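Local coordinates for protein crustacyanin-C1 subunit (PDB 1I4U) that binds the carotenoid astaxanthin as a lipocalin subunit of crustacyanin, the complex that gives the lobster carapace its blue colour, at residues Val7-Cys12 with Phe126-Asp131; Tyr36-Thr41 with Phe164-Gln169; Ala116-Cys121 with Phe134-Ser139. All coordinates share one frame; numbering follows the deposited sequence.

In the fold
The three contacts illustrate how one antiparallel sheet curls into a lipocalin barrel: contacts 1 and 2 join distant parts of the chain, whereas contact 3 lies within the hairpin of strands 115-123 and 128-137. Strand 128-137 ties them together: contact 1 uses its start, contact 3 its later half, and contact 2 lies on the neighbouring strand 33-41. Along the chain the segments run 7-12, 36-41, 116-121, 126-131, 134-139 and 164-169. The centres of contacts 2 and 3 are about 9 Å apart, while that of contact 1, at the surface, lies about 23 Å and 21 Å from them. The disulfide Cys-12 to Cys-121 ties contact 1 to contact 3, fastening the N-terminal segment to the barrel.

Contact 1 of 3, residues Val7-Cys12 with Phe126-Asp131; sequences VVPGKC and FGYHSD
His-129 ND1 donates its proton to Gly-10 O, 2.7 Å away. The oxygen lies near the imidazole plane, while ND1 stands above the plane of the Gly-10 carbonyl. Val-8 CB lies over one face of the ring in a CH-pi contact, 3.9 Å from its centroid and shifted toward the rim; Lys-11 O and Cys-12 CA lie over the opposite face. The imidazole is thus wrapped by the chain as it leaves strand 7-9, a short antiparallel strand added to strand 128-137 of the lipocalin barrel. Val-8 and His-129 form its hydrogen-bonded pair, Val-8 N reaching His-129 O at 2.8 Å and His-129 N reaching Val-8 O at 2.9 Å. Two residues on, Gly-10 N bonds to Gly-127 O at 2.9 Å. Pro-9 CA rests over one face of Tyr-128, 4.0 Å from the ring centroid, and Pro-9 CG meets Tyr-128 CE2 at 3.6 Å. Val-7 CG1, anti to the backbone N (chi1 180°), touches Tyr-128 CD2, the two side chains crossing at about a right angle, while Val-7 CG2 touches Ser-130 OG, itself hydrogen-bonded to Phe-6 O and Tyr-124 OH. Cys-12 SG, disulfide-linked to Cys-121, lies 3.7 Å from His-129 CB.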
ATOM      1  N   VAL A   7       8.563   2.951 -12.662  1.00 12.09           N
ATOM      2  CA  VAL A   7       9.115   1.652 -12.311  1.00 11.91           C
ATOM      3  C   VAL A   7      10.587   1.667 -12.726  1.00 12.67           C
ATOM      4  O   VAL A   7      10.917   1.687 -13.899  1.00 16.82           O
ATOM      5  CB  VAL A   7       8.344   0.510 -12.986  1.00 13.57           C
ATOM      6  CG1 VAL A   7       8.935  -0.834 -12.615  1.00 16.06           C
ATOM      7  CG2 VAL A   7       6.864   0.566 -12.598  1.00 14.53           C
ATOM      8  N   VAL A   8      11.503   1.669 -11.765  1.00 12.68           N
ATOM      9  CA  VAL A   8      12.883   2.051 -11.971  1.00 13.86           C
ATOM     10  C   VAL A   8      13.803   0.921 -11.582  1.00 14.57           C
ATOM     11  O   VAL A   8      13.618   0.345 -10.486  1.00 13.28           O
ATOM     12  CB  VAL A   8      13.221   3.319 -11.130  1.00 17.66           C
ATOM     13  CG1 VAL A   8      14.681   3.750 -11.293  1.00 21.73           C
ATOM     14  CG2 VAL A   8      12.264   4.450 -11.462  1.00 18.58           C
ATOM     15  N   PRO A   9      14.808   0.550 -12.362  1.00 13.58           N
ATOM     16  CA  PRO A   9      15.744  -0.486 -11.890  1.00 14.39           C
ATOM     17  C   PRO A   9      16.389  -0.130 -10.560  1.00 15.58           C
ATOM     18  O   PRO A   9      16.619   1.038 -10.259  1.00 18.02           O
ATOM     19  CB  PRO A   9      16.824  -0.511 -12.967  1.00 16.75           C
ATOM     20  CG  PRO A   9      16.059  -0.062 -14.186  1.00 16.57           C
ATOM     21  CD  PRO A   9      15.140   1.038 -13.718  1.00 15.77           C
ATOM     22  N   GLY A  10      16.697  -1.229  -9.842  1.00 15.77           N
ATOM     23  CA  GLY A  10      17.417  -1.221  -8.603  1.00 18.51           C
ATOM     24  C   GLY A  10      16.486  -1.072  -7.409  1.00 16.17           C
ATOM     25  O   GLY A  10      15.277  -1.096  -7.541  1.00 17.54           O
ATOM     26  N   LYS A  11      17.068  -0.944  -6.242  1.00 19.94           N
ATOM     27  CA  LYS A  11      16.359  -0.830  -4.987  1.00 20.16           C
ATOM     28  C   LYS A  11      16.095   0.614  -4.575  1.00 19.28           C
ATOM     29  O   LYS A  11      16.744   1.557  -5.017  1.00 22.86           O
ATOM     30  CB  LYS A  11      17.130  -1.546  -3.876  1.00 26.67           C
ATOM     31  CG  LYS A  11      17.673  -0.671  -2.769  1.00 40.64           C
ATOM     32  CD  LYS A  11      18.987   0.022  -3.115  1.00 55.26           C
ATOM     33  CE  LYS A  11      19.609   0.793  -1.962  1.00 57.71           C
ATOM     34  NZ  LYS A  11      21.101   0.648  -1.927  1.00 64.56           N
ATOM     35  N   CYS A  12      15.122   0.726  -3.670  1.00 18.64           N
ATOM     36  CA  CYS A  12      14.880   2.035  -3.054  1.00 19.20           C
ATOM     37  C   CYS A  12      16.141   2.567  -2.391  1.00 23.42           C
ATOM     38  O   CYS A  12      16.926   1.860  -1.741  1.00 26.00           O
ATOM     39  CB  CYS A  12      13.752   1.891  -2.040  1.00 18.54           C
ATOM     40  SG  CYS A  12      12.065   1.633  -2.699  1.00 15.44           S
ATOM     41  N   PHE A 126      11.292  -8.134  -8.338  1.00 11.60           N
ATOM     42  CA  PHE A 126      11.989  -8.363  -9.591  1.00 13.12           C
ATOM     43  C   PHE A 126      13.065  -7.327  -9.900  1.00 14.47           C
ATOM     44  O   PHE A 126      13.378  -7.102 -11.090  1.00 18.58           O
ATOM     45  CB  PHE A 126      10.980  -8.476 -10.742  1.00 14.23           C
ATOM     46  CG  PHE A 126      10.079  -7.260 -10.929  1.00 13.95           C
ATOM     47  CD1 PHE A 126      10.504  -6.226 -11.760  1.00 17.46           C
ATOM     48  CD2 PHE A 126       8.853  -7.105 -10.312  1.00 17.22           C
ATOM     49  CE1 PHE A 126       9.746  -5.097 -11.969  1.00 17.35           C
ATOM     50  CE2 PHE A 126       8.079  -5.965 -10.523  1.00 17.69           C
ATOM     51  CZ  PHE A 126       8.529  -4.959 -11.338  1.00 16.36           C
ATOM     52  N   GLY A 127      13.683  -6.722  -8.837  1.00 15.92           N
ATOM     53  CA  GLY A 127      14.875  -5.939  -9.096  1.00 15.96           C
ATOM     54  C   GLY A 127      14.630  -4.491  -9.517  1.00 17.55           C
ATOM     55  O   GLY A 127      15.533  -3.824 -10.081  1.00 20.14           O
ATOM     56  N   TYR A 128      13.432  -4.008  -9.240  1.00 12.85           N
ATOM     57  CA  TYR A 128      13.003  -2.658  -9.507  1.00 11.86           C
ATOM     58  C   TYR A 128      12.329  -2.097  -8.279  1.00 11.58           C
ATOM     59  O   TYR A 128      11.998  -2.845  -7.361  1.00 12.15           O
ATOM     60  CB  TYR A 128      11.981  -2.597 -10.632  1.00 11.57           C
ATOM     61  CG  TYR A 128      12.504  -2.823 -12.036  1.00 11.67           C
ATOM     62  CD1 TYR A 128      12.980  -4.056 -12.444  1.00 14.36           C
ATOM     63  CD2 TYR A 128      12.521  -1.790 -12.968  1.00 12.17           C
ATOM     64  CE1 TYR A 128      13.463  -4.269 -13.722  1.00 15.64           C
ATOM     65  CE2 TYR A 128      12.997  -2.007 -14.241  1.00 12.31           C
ATOM     66  CZ  TYR A 128      13.461  -3.228 -14.625  1.00 14.08           C
ATOM     67  OH  TYR A 128      13.954  -3.478 -15.912  1.00 17.10           O
ATOM     68  N   HIS A 129      12.122  -0.775  -8.294  1.00 11.76           N
ATOM     69  CA  HIS A 129      11.316  -0.093  -7.285  1.00 13.01           C
ATOM     70  C   HIS A 129      10.419   0.913  -7.966  1.00 11.67           C
ATOM     71  O   HIS A 129      10.647   1.243  -9.124  1.00 12.81           O
ATOM     72  CB  HIS A 129      12.212   0.633  -6.281  1.00 14.57           C
ATOM     73  CG  HIS A 129      13.077   1.715  -6.845  1.00 14.81           C
ATOM     74  ND1 HIS A 129      14.236   1.392  -7.555  1.00 15.54           N
ATOM     75  CD2 HIS A 129      13.042   3.078  -6.835  1.00 15.95           C
ATOM     76  CE1 HIS A 129      14.816   2.524  -7.932  1.00 18.02           C
ATOM     77  NE2 HIS A 129      14.112   3.587  -7.509  1.00 18.97           N
ATOM     78  N   SER A 130       9.436   1.374  -7.247  1.00 11.60           N
ATOM     79  CA  SER A 130       8.648   2.486  -7.686  1.00 11.58           C
ATOM     80  C   SER A 130       8.733   3.549  -6.603  1.00 11.74           C
ATOM     81  O   SER A 130       8.579   3.288  -5.432  1.00 14.64           O
ATOM     82  CB  SER A 130       7.184   2.185  -7.932  1.00 13.25           C
ATOM     83  OG  SER A 130       6.972   1.591  -9.223  1.00 14.27           O
ATOM     84  N   ASP A 131       8.968   4.766  -7.050  1.00 15.30           N
ATOM     85  CA  ASP A 131       8.888   5.870  -6.085  1.00 13.61           C
ATOM     86  C   ASP A 131       8.014   6.992  -6.634  1.00 12.72           C
ATOM     87  O   ASP A 131       7.675   7.097  -7.798  1.00 14.01           O
ATOM     88  CB  ASP A 131      10.244   6.354  -5.691  1.00 15.61           C
ATOM     89  CG  ASP A 131      11.151   6.840  -6.790  1.00 15.23           C
ATOM     90  OD1 ASP A 131      10.620   7.197  -7.844  1.00 16.89           O
ATOM     91  OD2 ASP A 131      12.356   6.790  -6.522  1.00 18.78           O
TER

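Contact 2 of 3, residues Tyr36-Thr41 with Phe164-Gln169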
ATOM      1  N   TYR A  36      -0.880  22.671  -0.316  1.00 10.13           N
ATOM      2  CA  TYR A  36      -1.264  22.487  -1.701  1.00 10.28           C
ATOM      3  C   TYR A  36      -0.213  21.645  -2.400  1.00 11.38           C
ATOM      4  O   TYR A  36       0.981  21.784  -2.175  1.00 14.21           O
ATOM      5  CB  TYR A  36      -1.351  23.856  -2.401  1.00 10.96           C
ATOM      6  CG  TYR A  36      -2.365  24.776  -1.754  1.00 10.92           C
ATOM      7  CD1 TYR A  36      -2.015  25.601  -0.708  1.00 11.84           C
ATOM      8  CD2 TYR A  36      -3.703  24.802  -2.174  1.00 12.57           C
ATOM      9  CE1 TYR A  36      -2.938  26.441  -0.104  1.00 13.14           C
ATOM     10  CE2 TYR A  36      -4.625  25.622  -1.562  1.00 13.46           C
ATOM     11  CZ  TYR A  36      -4.242  26.450  -0.514  1.00 14.20           C
ATOM     12  OH  TYR A  36      -5.147  27.267   0.081  1.00 19.32           O
ATOM     13  N   GLN A  37      -0.637  20.747  -3.285  1.00 11.48           N
ATOM     14  CA  GLN A  37       0.323  19.943  -4.042  1.00 11.31           C
ATOM     15  C   GLN A  37       0.800  20.759  -5.219  1.00 11.98           C
ATOM     16  O   GLN A  37       0.038  20.966  -6.168  1.00 13.01           O
ATOM     17  CB  GLN A  37      -0.349  18.664  -4.524  1.00 11.04           C
ATOM     18  CG  GLN A  37       0.606  17.735  -5.316  1.00 11.67           C
ATOM     19  CD  GLN A  37      -0.220  16.576  -5.812  1.00 11.01           C
ATOM     20  OE1 GLN A  37      -0.518  15.562  -5.176  1.00 13.09           O
ATOM     21  NE2 GLN A  37      -0.803  16.549  -6.962  1.00 13.27           N
ATOM     22  N   PHE A  38       2.062  21.199  -5.167  1.00 12.03           N
ATOM     23  CA  PHE A  38       2.623  22.021  -6.227  1.00 11.46           C
ATOM     24  C   PHE A  38       2.980  21.201  -7.459  1.00 11.42           C
ATOM     25  O   PHE A  38       2.757  21.654  -8.577  1.00 12.24           O
ATOM     26  CB  PHE A  38       3.849  22.751  -5.694  1.00 12.07           C
ATOM     27  CG  PHE A  38       4.565  23.599  -6.709  1.00 13.53           C
ATOM     28  CD1 PHE A  38       4.029  24.811  -7.120  1.00 17.11           C
ATOM     29  CD2 PHE A  38       5.738  23.141  -7.267  1.00 15.05           C
ATOM     30  CE1 PHE A  38       4.656  25.566  -8.080  1.00 19.38           C
ATOM     31  CE2 PHE A  38       6.390  23.913  -8.195  1.00 19.04           C
ATOM     32  CZ  PHE A  38       5.858  25.127  -8.623  1.00 20.14           C
ATOM     33  N   ALA A  39       3.578  20.030  -7.225  1.00 11.57           N
ATOM     34  CA  ALA A  39       4.027  19.171  -8.333  1.00 11.42           C
ATOM     35  C   ALA A  39       4.202  17.752  -7.780  1.00 11.82           C
ATOM     36  O   ALA A  39       4.380  17.570  -6.570  1.00 11.70           O
ATOM     37  CB  ALA A  39       5.331  19.608  -8.982  1.00 13.06           C
ATOM     38  N   LEU A  40       4.163  16.777  -8.665  1.00 10.96           N
ATOM     39  CA  LEU A  40       4.373  15.378  -8.294  1.00 11.42           C
ATOM     40  C   LEU A  40       4.908  14.606  -9.500  1.00 11.24           C
ATOM     41  O   LEU A  40       4.672  15.001 -10.637  1.00 13.07           O
ATOM     42  CB  LEU A  40       3.110  14.715  -7.730  1.00 10.67           C
ATOM     43  CG  LEU A  40       2.093  14.187  -8.701  1.00 10.76           C
ATOM     44  CD1 LEU A  40       1.021  13.410  -7.930  1.00 11.75           C
ATOM     45  CD2 LEU A  40       1.439  15.292  -9.518  1.00 12.74           C
ATOM     46  N   THR A  41       5.624  13.503  -9.188  1.00 11.30           N
ATOM     47  CA  THR A  41       6.030  12.583 -10.233  1.00 12.01           C
ATOM     48  C   THR A  41       4.889  11.605 -10.500  1.00 12.45           C
ATOM     49  O   THR A  41       4.049  11.384  -9.630  1.00 12.34           O
ATOM     50  CB  THR A  41       7.343  11.838  -9.863  1.00 13.10           C
ATOM     51  OG1 THR A  41       7.161  11.031  -8.687  1.00 12.24           O
ATOM     52  CG2 THR A  41       8.473  12.809  -9.562  1.00 13.81           C
ATOM     53  N   PHE A 164       9.085  15.435 -12.431  1.00 16.46           N
ATOM     54  CA  PHE A 164       8.001  16.238 -11.825  1.00 15.12           C
ATOM     55  C   PHE A 164       7.121  16.907 -12.866  1.00 15.14           C
ATOM     56  O   PHE A 164       7.615  17.426 -13.856  1.00 18.43           O
ATOM     57  CB  PHE A 164       8.574  17.346 -10.936  1.00 15.24           C
ATOM     58  CG  PHE A 164       8.943  16.822  -9.576  1.00 14.61           C
ATOM     59  CD1 PHE A 164       7.969  16.657  -8.611  1.00 14.69           C
ATOM     60  CD2 PHE A 164      10.233  16.456  -9.281  1.00 17.78           C
ATOM     61  CE1 PHE A 164       8.273  16.167  -7.368  1.00 16.20           C
ATOM     62  CE2 PHE A 164      10.572  15.983  -8.026  1.00 20.20           C
ATOM     63  CZ  PHE A 164       9.556  15.812  -7.090  1.00 18.68           C
ATOM     64  N   VAL A 165       5.832  16.912 -12.543  1.00 14.80           N
ATOM     65  CA  VAL A 165       4.799  17.592 -13.338  1.00 15.45           C
ATOM     66  C   VAL A 165       4.061  18.544 -12.419  1.00 14.49           C
ATOM     67  O   VAL A 165       3.646  18.158 -11.307  1.00 15.38           O
ATOM     68  CB  VAL A 165       3.817  16.603 -14.007  1.00 20.72           C
ATOM     69  CG1 VAL A 165       2.806  17.387 -14.822  1.00 22.74           C
ATOM     70  CG2 VAL A 165       4.577  15.577 -14.867  1.00 26.37           C
ATOM     71  N   LYS A 166       3.868  19.791 -12.814  1.00 15.37           N
ATOM     72  CA  LYS A 166       3.156  20.786 -12.003  1.00 15.37           C
ATOM     73  C   LYS A 166       1.678  20.470 -11.971  1.00 13.89           C
ATOM     74  O   LYS A 166       1.093  20.008 -12.947  1.00 17.34           O
ATOM     75  CB  LYS A 166       3.374  22.168 -12.610  1.00 19.40           C
ATOM     76  CG  LYS A 166       3.048  23.358 -11.793  1.00 26.34           C
ATOM     77  CD  LYS A 166       3.570  24.662 -12.395  1.00 36.43           C
ATOM     78  CE  LYS A 166       5.063  24.681 -12.091  1.00 45.81           C
ATOM     79  NZ  LYS A 166       5.653  25.982 -12.550  1.00 62.60           N
ATOM     80  N   THR A 167       1.042  20.734 -10.854  1.00 13.72           N
ATOM     81  CA  THR A 167      -0.393  20.522 -10.628  1.00 12.37           C
ATOM     82  C   THR A 167      -1.109  21.835 -10.792  1.00 12.43           C
ATOM     83  O   THR A 167      -0.665  22.902 -10.350  1.00 13.50           O
ATOM     84  CB  THR A 167      -0.574  20.022  -9.182  1.00 11.83           C
ATOM     85  OG1 THR A 167       0.186  18.833  -9.171  1.00 15.06           O
ATOM     86  CG2 THR A 167      -2.045  19.838  -8.788  1.00 12.30           C
ATOM     87  N   VAL A 168      -2.254  21.800 -11.419  1.00 12.74           N
ATOM     88  CA  VAL A 168      -3.083  23.008 -11.532  1.00 13.05           C
ATOM     89  C   VAL A 168      -3.465  23.524 -10.151  1.00 11.96           C
ATOM     90  O   VAL A 168      -4.016  22.796  -9.344  1.00 11.82           O
ATOM     91  CB  VAL A 168      -4.330  22.718 -12.361  1.00 15.75           C
ATOM     92  CG1 VAL A 168      -5.253  23.931 -12.356  1.00 16.41           C
ATOM     93  CG2 VAL A 168      -3.966  22.270 -13.771  1.00 18.26           C
ATOM     94  N   GLN A 169      -3.173  24.795  -9.912  1.00 11.65           N
ATOM     95  CA  GLN A 169      -3.536  25.499  -8.697  1.00 11.85           C
ATOM     96  C   GLN A 169      -3.861  26.945  -9.056  1.00 11.94           C
ATOM     97  O   GLN A 169      -3.612  27.403 -10.183  1.00 14.32           O
ATOM     98  CB  GLN A 169      -2.392  25.470  -7.682  1.00 11.22           C
ATOM     99  CG  GLN A 169      -1.975  24.089  -7.209  1.00 10.63           C
ATOM    100  CD  GLN A 169      -2.955  23.419  -6.294  1.00 10.28           C
ATOM    101  OE1 GLN A 169      -4.040  23.904  -5.964  1.00 10.66           O
ATOM    102  NE2 GLN A 169      -2.573  22.230  -5.811  1.00 10.93           N
TER
HETATM  103  O   HOH W   1       1.497  24.034  -9.133  1.00 17.90           O
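Strands 33-41 and 164-166 run antiparallel in the lipocalin barrel, and Leu-40 and Val-165 make their hydrogen-bonded pair, with Leu-40 N to Val-165 O at 3.0 Å and Val-165 N to Leu-40 O at 2.9 Å. Along its other edge strand 33-41 carries a classic beta bulge, where Phe-38 and Ala-39 both face Ile-135 of strand 128-137. Beyond Lys-166 the chain continues as a loop that still follows strand 33-41. Phe-38 O takes two donors: Thr-167 N, 3.0 Å away and above the carbonyl plane, and a water 2.7 Å away that also donates to Thr-167 O. In Gln-169 the bend at chi2 (-72°) turns CD back toward strand 33-41, and NE2 donates to Gln-37 O, which lies in the amide plane 2.9 Å away. The same NE2 also serves Val-52 O, and OE1 binds Tyr-175 OH, so both ends of the amide are held and its rotation is fixed.

Among the side chains, Thr-41 CG2 stands over the centre of the Phe-164 ring in a CH-pi contact, 3.8 Å from the centroid. Thr-41 OG1 is bonded to Ser-133 N, which fixes the branch and with it the methyl. Ala-39 CB meets Phe-164 CD1, and Phe-154 of helix 144-156 also packs on the ring. An alanine in place of Phe-164 would probably leave the Thr-41 methyl and Phe-154 without their ring partner and open a gap between strand and helix. Farther along, Phe-38 CZ touches Lys-166 CE at 3.6 Å. A short strand that follows the long helix and pairs with the first barrel strand is characteristic of the lipocalin fold.

Contact 3 of 3, residues Ala116-Cys121 with Phe134-Ser139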
ATOM      1  N   ALA A 116       7.291  21.638   1.533  1.00 12.19           N
ATOM      2  CA  ALA A 116       7.658  20.312   1.965  1.00 12.09           C
ATOM      3  C   ALA A 116       7.965  19.447   0.738  1.00 12.19           C
ATOM      4  O   ALA A 116       7.332  19.581  -0.324  1.00 13.63           O
ATOM      5  CB  ALA A 116       6.599  19.647   2.816  1.00 13.89           C
ATOM      6  N   CYS A 117       8.984  18.595   0.881  1.00 13.22           N
ATOM      7  CA  CYS A 117       9.424  17.686  -0.154  1.00 12.64           C
ATOM      8  C   CYS A 117       9.156  16.267   0.383  1.00 11.96           C
ATOM      9  O   CYS A 117       9.770  15.881   1.374  1.00 13.19           O
ATOM     10  CB  CYS A 117      10.902  17.874  -0.460  1.00 13.32           C
ATOM     11  SG  CYS A 117      11.521  19.591  -0.466  1.00 14.84           S
ATOM     12  N   LEU A 118       8.241  15.556  -0.277  1.00 11.26           N
ATOM     13  CA  LEU A 118       7.767  14.252   0.228  1.00 11.89           C
ATOM     14  C   LEU A 118       8.152  13.122  -0.690  1.00 11.66           C
ATOM     15  O   LEU A 118       8.206  13.292  -1.922  1.00 12.08           O
ATOM     16  CB  LEU A 118       6.254  14.283   0.355  1.00 12.78           C
ATOM     17  CG  LEU A 118       5.673  15.505   1.103  1.00 13.58           C
ATOM     18  CD1 LEU A 118       4.139  15.368   1.121  1.00 16.28           C
ATOM     19  CD2 LEU A 118       6.318  15.670   2.445  1.00 15.52           C
ATOM     20  N   TYR A 119       8.391  11.954  -0.103  1.00 11.53           N
ATOM     21  CA  TYR A 119       8.894  10.818  -0.856  1.00 11.88           C
ATOM     22  C   TYR A 119       8.323   9.499  -0.348  1.00 11.78           C
ATOM     23  O   TYR A 119       8.271   9.273   0.868  1.00 13.34           O
ATOM     24  CB  TYR A 119      10.419  10.794  -0.722  1.00 12.80           C
ATOM     25  CG  TYR A 119      11.114   9.711  -1.528  1.00 14.68           C
ATOM     26  CD1 TYR A 119      11.072   9.743  -2.905  1.00 17.18           C
ATOM     27  CD2 TYR A 119      11.788   8.655  -0.934  1.00 19.72           C
ATOM     28  CE1 TYR A 119      11.668   8.788  -3.715  1.00 21.00           C
ATOM     29  CE2 TYR A 119      12.407   7.696  -1.721  1.00 21.62           C
ATOM     30  CZ  TYR A 119      12.345   7.764  -3.101  1.00 22.20           C
ATOM     31  OH  TYR A 119      12.975   6.790  -3.848  1.00 26.95           O
ATOM     32  N   SER A 120       7.939   8.614  -1.252  1.00 11.20           N
ATOM     33  CA  SER A 120       7.498   7.270  -0.954  1.00 11.83           C
ATOM     34  C   SER A 120       8.189   6.304  -1.920  1.00 12.24           C
ATOM     35  O   SER A 120       8.337   6.648  -3.094  1.00 14.92           O
ATOM     36  CB  SER A 120       5.994   7.147  -1.152  1.00 13.01           C
ATOM     37  OG  SER A 120       5.511   5.902  -0.735  1.00 13.66           O
ATOM     38  N   CYS A 121       8.586   5.142  -1.447  1.00 11.33           N
ATOM     39  CA  CYS A 121       9.239   4.167  -2.341  1.00 11.56           C
ATOM     40  C   CYS A 121       8.822   2.762  -1.935  1.00 11.26           C
ATOM     41  O   CYS A 121       8.609   2.498  -0.749  1.00 14.72           O
ATOM     42  CB  CYS A 121      10.763   4.322  -2.274  1.00 13.31           C
ATOM     43  SG  CYS A 121      11.683   3.440  -3.537  1.00 14.19           S
ATOM     44  N   PHE A 134       6.683  14.332  -4.260  1.00 10.81           N
ATOM     45  CA  PHE A 134       5.741  15.451  -4.184  1.00 10.66           C
ATOM     46  C   PHE A 134       6.445  16.687  -3.673  1.00 11.61           C
ATOM     47  O   PHE A 134       7.263  16.589  -2.794  1.00 11.92           O
ATOM     48  CB  PHE A 134       4.583  15.160  -3.247  1.00 11.43           C
ATOM     49  CG  PHE A 134       3.889  13.820  -3.411  1.00 10.85           C
ATOM     50  CD1 PHE A 134       4.455  12.678  -2.885  1.00 13.18           C
ATOM     51  CD2 PHE A 134       2.692  13.712  -4.109  1.00 12.65           C
ATOM     52  CE1 PHE A 134       3.831  11.463  -3.053  1.00 13.89           C
ATOM     53  CE2 PHE A 134       2.062  12.482  -4.245  1.00 12.72           C
ATOM     54  CZ  PHE A 134       2.649  11.362  -3.729  1.00 14.01           C
ATOM     55  N   ILE A 135       6.039  17.837  -4.208  1.00 11.07           N
ATOM     56  CA  ILE A 135       6.415  19.138  -3.686  1.00 11.35           C
ATOM     57  C   ILE A 135       5.129  19.767  -3.183  1.00 11.57           C
ATOM     58  O   ILE A 135       4.183  19.925  -3.983  1.00 11.90           O
ATOM     59  CB  ILE A 135       7.134  20.015  -4.722  1.00 12.45           C
ATOM     60  CG1 ILE A 135       8.441  19.354  -5.185  1.00 13.65           C
ATOM     61  CG2 ILE A 135       7.444  21.419  -4.235  1.00 15.33           C
ATOM     62  CD1 ILE A 135       9.066  20.010  -6.419  1.00 17.33           C
ATOM     63  N   PHE A 136       5.091  20.076  -1.905  1.00 12.03           N
ATOM     64  CA  PHE A 136       3.973  20.770  -1.274  1.00 12.59           C
ATOM     65  C   PHE A 136       4.332  22.243  -0.946  1.00 11.59           C
ATOM     66  O   PHE A 136       5.497  22.534  -0.657  1.00 11.88           O
ATOM     67  CB  PHE A 136       3.624  20.098   0.032  1.00 15.04           C
ATOM     68  CG  PHE A 136       2.775  18.859   0.072  1.00 15.20           C
ATOM     69  CD1 PHE A 136       2.487  18.103  -1.063  1.00 15.21           C
ATOM     70  CD2 PHE A 136       2.233  18.428   1.302  1.00 15.88           C
ATOM     71  CE1 PHE A 136       1.651  17.001  -1.021  1.00 17.53           C
ATOM     72  CE2 PHE A 136       1.372  17.325   1.360  1.00 17.42           C
ATOM     73  CZ  PHE A 136       1.111  16.622   0.203  1.00 18.89           C
ATOM     74  N   SER A 137       3.332  23.091  -1.030  1.00 11.64           N
ATOM     75  CA  SER A 137       3.451  24.509  -0.744  1.00 10.53           C
ATOM     76  C   SER A 137       2.375  24.943   0.236  1.00  9.94           C
ATOM     77  O   SER A 137       1.279  24.414   0.237  1.00 10.40           O
ATOM     78  CB  SER A 137       3.339  25.309  -2.027  1.00 12.06           C
ATOM     79  OG  SER A 137       3.455  26.713  -1.760  1.00 13.57           O
ATOM     80  N   ARG A 138       2.687  25.972   1.031  1.00 10.51           N
ATOM     81  CA  ARG A 138       1.627  26.574   1.839  1.00 10.27           C
ATOM     82  C   ARG A 138       0.712  27.510   1.064  1.00 10.80           C
ATOM     83  O   ARG A 138      -0.299  27.967   1.641  1.00 12.66           O
ATOM     84  CB  ARG A 138       2.235  27.287   3.049  1.00 11.01           C
ATOM     85  CG  ARG A 138       2.836  26.387   4.100  1.00 12.00           C
ATOM     86  CD  ARG A 138       1.841  25.412   4.684  1.00 11.10           C
ATOM     87  NE  ARG A 138       2.360  24.830   5.917  1.00 11.71           N
ATOM     88  CZ  ARG A 138       1.618  24.095   6.742  1.00 11.45           C
ATOM     89  NH1 ARG A 138       0.354  23.838   6.499  1.00 13.10           N
ATOM     90  NH2 ARG A 138       2.171  23.615   7.850  1.00 13.03           N
ATOM     91  N   SER A 139       0.996  27.760  -0.176  1.00 11.28           N
ATOM     92  CA  SER A 139       0.199  28.594  -1.064  1.00 14.18           C
ATOM     93  C   SER A 139       0.001  27.932  -2.400  1.00 13.79           C
ATOM     94  O   SER A 139       0.592  26.897  -2.743  1.00 13.95           O
ATOM     95  CB  SER A 139       0.887  29.956  -1.186  1.00 17.31           C
ATOM     96  OG  SER A 139       2.245  29.890  -1.389  1.00 29.80           O
TER
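The CD1 methyl of Leu-118 is the bump of this contact, set on the flat face of the Phe-136 ring. It sits over the ring centre, 3.4 Å from the centroid, a close CH-pi contact in which the two side chains cross at about a right angle. Phe-136 presents this face because its ring is turned until CD1 nearly eclipses CA (chi2 13°). Phe-134, two residues back on the same strand, flanks the base of the leucine instead: its CD1 lies 4.0 Å from Leu-118 CB, and Leu-118 O lies at the edge of that ring. Ala-116 CB lies 4.1 Å from Phe-136 CB. Beneath these side chains a regular ladder sets the spacing: Leu-118 N meets Phe-134 O at 2.9 Å and Phe-136 N meets Ala-116 O at 2.8 Å. On the reverse face of the sheet stand Cys-117 and Ile-135, the cysteine joined by a disulfide to Cys-150 of helix 144-156. The arrangement is that of a beta hairpin in a lipocalin barrel, with one face lining the interior and the other backed by the helix.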